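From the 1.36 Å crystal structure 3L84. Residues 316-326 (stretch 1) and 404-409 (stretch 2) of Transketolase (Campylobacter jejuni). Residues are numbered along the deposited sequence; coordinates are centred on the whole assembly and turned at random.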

# COMPACT_ATOMS: atom_id res chain seq x y z
N LEU A 316 -1.12 -9.00 37.71
CA LEU A 316 -1.28 -9.12 36.26
C LEU A 316 -0.77 -7.86 35.56
O LEU A 316 -0.03 -7.96 34.60
N LEU A 317 -1.17 -6.69 36.03
CA LEU A 317 -0.75 -5.46 35.39
C LEU A 317 0.78 -5.37 35.44
O LEU A 317 1.39 -5.02 34.45
N GLU A 318 1.39 -5.73 36.57
CA GLU A 318 2.84 -5.70 36.64
C GLU A 318 3.52 -6.64 35.66
O GLU A 318 4.54 -6.28 35.08
N ARG A 319 2.96 -7.84 35.46
CA ARG A 319 3.50 -8.73 34.44
C ARG A 319 3.36 -8.16 33.04
O ARG A 319 4.26 -8.32 32.21
N LEU A 320 2.23 -7.51 32.75
CA LEU A 320 2.03 -6.93 31.44
C LEU A 320 3.00 -5.79 31.17
O LEU A 320 3.46 -5.60 30.05
N LEU A 321 3.32 -5.03 32.21
CA LEU A 321 4.21 -3.88 32.07
C LEU A 321 5.68 -4.31 32.06
O LEU A 321 6.51 -3.57 31.57
N ASN A 322 5.97 -5.51 32.55
CA ASN A 322 7.35 -6.00 32.74
C ASN A 322 7.50 -7.43 32.22
O ASN A 322 7.80 -8.35 32.98
N PRO A 323 7.28 -7.63 30.92
CA PRO A 323 7.37 -8.97 30.38
C PRO A 323 8.78 -9.53 30.50
O PRO A 323 9.78 -8.79 30.35
N ASP A 324 8.85 -10.83 30.78
CA ASP A 324 10.12 -11.51 30.96
C ASP A 324 10.37 -12.38 29.74
O ASP A 324 9.85 -13.49 29.64
N PHE A 325 11.18 -11.89 28.81
CA PHE A 325 11.42 -12.62 27.58
C PHE A 325 12.46 -13.71 27.76
O PHE A 325 12.50 -14.67 27.01
N ASN A 326 13.27 -13.58 28.81
CA ASN A 326 14.38 -14.52 29.07
C ASN A 326 13.91 -15.88 29.49
O ASN A 326 14.57 -16.87 29.20
N TYR A 404 -0.52 1.17 23.20
CA TYR A 404 -1.51 1.30 24.27
C TYR A 404 -0.90 1.26 25.66
O TYR A 404 -1.28 2.04 26.53
N GLY A 405 0.01 0.32 25.90
CA GLY A 405 0.80 0.28 27.11
C GLY A 405 1.09 -1.12 27.62
O GLY A 405 1.99 -1.28 28.44
N ILE A 406 0.31 -2.12 27.23
CA ILE A 406 0.38 -3.46 27.80
C ILE A 406 0.42 -4.60 26.76
O ILE A 406 0.43 -5.79 27.18
N PHE A 407 0.48 -4.29 25.48
CA PHE A 407 0.34 -5.31 24.43
C PHE A 407 1.56 -5.44 23.53
O PHE A 407 2.30 -4.47 23.31
N LEU A 408 1.74 -6.66 23.05
CA LEU A 408 2.79 -7.07 22.10
C LEU A 408 2.06 -7.68 20.90
O LEU A 408 1.75 -8.89 20.94
N PRO A 409 1.75 -6.88 19.88
CA PRO A 409 0.90 -7.37 18.80
C PRO A 409 1.66 -7.90 17.61
O PRO A 409 2.78 -7.47 17.31

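Packing of a helix end and the loop that follows it (316-326) against a short loop leading into a strand (404-409) in Campylobacter jejuni transketolase. The contact is small, 278 Å² summed over both sides, and almost wholly apolar; Ile406, Leu320 and Leu408 cover most of it. The backbones come closest at Leu320 and Ile406, whose CA atoms lie 5.3 Å apart. Ile406, buried, is the centre. Its CA-to-CB bond points sideways to the helix, and chi1 p sets its CG2 methyl against two leucines of the last helical turn (chi2 is t): Leu317 CD1 lies 3.9 Å from Ile406 CG2, and Leu321 CD2 lies 4.0 Å from the same Ile406 CG2. The CA-to-CB bonds of Leu317 (chi1 t, chi2 p) and Leu321 (chi1 m, chi2 t) both run sideways to stretch 2, but the ends of their side chains come nearer. Between them in sequence, Leu320 points toward the loop. Its CB sits 4.0 Å from Ile406 CB, a close approach of side-chain bases that matches the nearness of the backbones, and its m, t rotamer brings Leu320 CD2 to 3.8 Å from Ile406 O. That carbonyl is not left without a polar partner: water 1 donates to both stretches, at 2.8 Å to Leu320 O and 2.7 Å to Ile406 O, and so bridges two backbone acceptors that cannot bond to each other. No direct hydrogen bond joins the stretches. Leu321 CD2 also rests 3.6 Å from Gly405 O, at the more open margin of the contact. Gly405 has positive phi (144°), and at its backbone angles a CB would jam against the carbonyl O of Tyr404, so the turn itself calls for glycine. Farther along, Leu408 (chi1 m, chi2 t) points toward stretch 1 and meets Phe325. The Phe325 CA-to-CB bond runs sideways, yet with chi1 m the ring reaches across until Phe325 CE1 is 3.9 Å from Leu408 CD1; the methyl lies at the ring edge, near its plane, so this is an edge contact. Phe407, between Ile406 and Leu408, points away at its CA-to-CB bond and adds almost nothing. On stretch 1, Asn322, the first residue to leave helical phi/psi, folds its side chain back on the helix: Asn322 ND2 donates to Glu318 O at 2.9 Å. This polar link lies outside the leucine-isoleucine contact, since neither Glu318 nor Asn322 touches stretch 2.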

# COMPACT_ATOMS: atom_id res chain seq x y z
CB LEU A 316 -2.74 -9.36 35.91
CG LEU A 316 -3.10 -9.29 34.43
CD1 LEU A 316 -2.26 -10.26 33.60
CD2 LEU A 316 -4.58 -9.51 34.20
CB LEU A 317 -1.44 -4.24 35.99
CG LEU A 317 -0.99 -2.90 35.40
CD1 LEU A 317 -1.18 -2.87 33.90
CD2 LEU A 317 -1.73 -1.73 36.08
CB GLU A 318 3.34 -5.90 38.08
CG GLU A 318 3.20 -4.61 38.91
CD GLU A 318 4.16 -3.50 38.39
OE1 GLU A 318 3.71 -2.41 37.99
OE2 GLU A 318 5.39 -3.74 38.34
CB ARG A 319 2.84 -10.11 34.51
CG ARG A 319 3.13 -10.88 35.79
CD ARG A 319 2.69 -12.33 35.70
NE ARG A 319 1.26 -12.50 35.50
CZ ARG A 319 0.35 -12.57 36.46
NH1 ARG A 319 0.68 -12.43 37.74
NH2 ARG A 319 -0.93 -12.75 36.15
CB LEU A 320 0.59 -6.44 31.30
CG LEU A 320 -0.49 -7.48 31.25
CD1 LEU A 320 -1.83 -6.85 31.49
CD2 LEU A 320 -0.47 -8.25 29.93
CB LEU A 321 3.99 -2.88 33.22
CG LEU A 321 2.63 -2.17 33.21
CD1 LEU A 321 2.48 -1.39 34.49
CD2 LEU A 321 2.51 -1.24 32.02
CB ASN A 322 7.68 -5.97 34.22
CG ASN A 322 7.66 -4.58 34.78
OD1 ASN A 322 8.61 -3.82 34.54
ND2 ASN A 322 6.60 -4.22 35.52
CB PRO A 323 6.93 -8.80 28.92
CG PRO A 323 7.13 -7.38 28.62
CD PRO A 323 6.87 -6.65 29.90
CB ASP A 324 10.06 -12.38 32.21
CG ASP A 324 11.37 -13.06 32.51
OD1 ASP A 324 12.26 -13.17 31.64
OD2 ASP A 324 11.52 -13.49 33.69
CB PHE A 325 11.86 -11.66 26.48
CG PHE A 325 10.89 -10.55 26.22
CD1 PHE A 325 9.57 -10.82 25.98
CD2 PHE A 325 11.31 -9.22 26.14
CE1 PHE A 325 8.65 -9.81 25.75
CE2 PHE A 325 10.39 -8.21 25.90
CZ PHE A 325 9.06 -8.52 25.70
CB ASN A 326 15.32 -13.99 30.16
CG ASN A 326 16.11 -12.77 29.71
OD1 ASN A 326 16.33 -12.56 28.52
ND2 ASN A 326 16.54 -11.95 30.69
CB TYR A 404 -2.60 0.22 24.11
CG TYR A 404 -3.75 0.39 25.06
CD1 TYR A 404 -4.77 1.27 24.78
CD2 TYR A 404 -3.78 -0.25 26.28
CE1 TYR A 404 -5.77 1.49 25.64
CE2 TYR A 404 -4.79 -0.05 27.16
CZ TYR A 404 -5.82 0.83 26.85
OH TYR A 404 -6.83 1.05 27.76
CB ILE A 406 -0.77 -3.71 28.79
CG1 ILE A 406 -2.14 -3.51 28.11
CG2 ILE A 406 -0.60 -2.84 30.05
CD1 ILE A 406 -3.34 -4.08 28.91
CB PHE A 407 -0.88 -5.04 23.55
CG PHE A 407 -2.19 -5.05 24.28
CD1 PHE A 407 -2.64 -6.20 24.89
CD2 PHE A 407 -2.92 -3.90 24.42
CE1 PHE A 407 -3.84 -6.21 25.57
CE2 PHE A 407 -4.13 -3.89 25.11
CZ PHE A 407 -4.56 -5.08 25.70
CB LEU A 408 3.71 -8.08 22.76
CG LEU A 408 4.55 -7.51 23.90
CD1 LEU A 408 5.05 -8.61 24.81
CD2 LEU A 408 5.69 -6.70 23.36
CB PRO A 409 0.14 -6.12 18.39
CG PRO A 409 1.17 -5.05 18.53
CD PRO A 409 1.94 -5.43 19.78
O HOH W 1 2.85 -6.98 27.71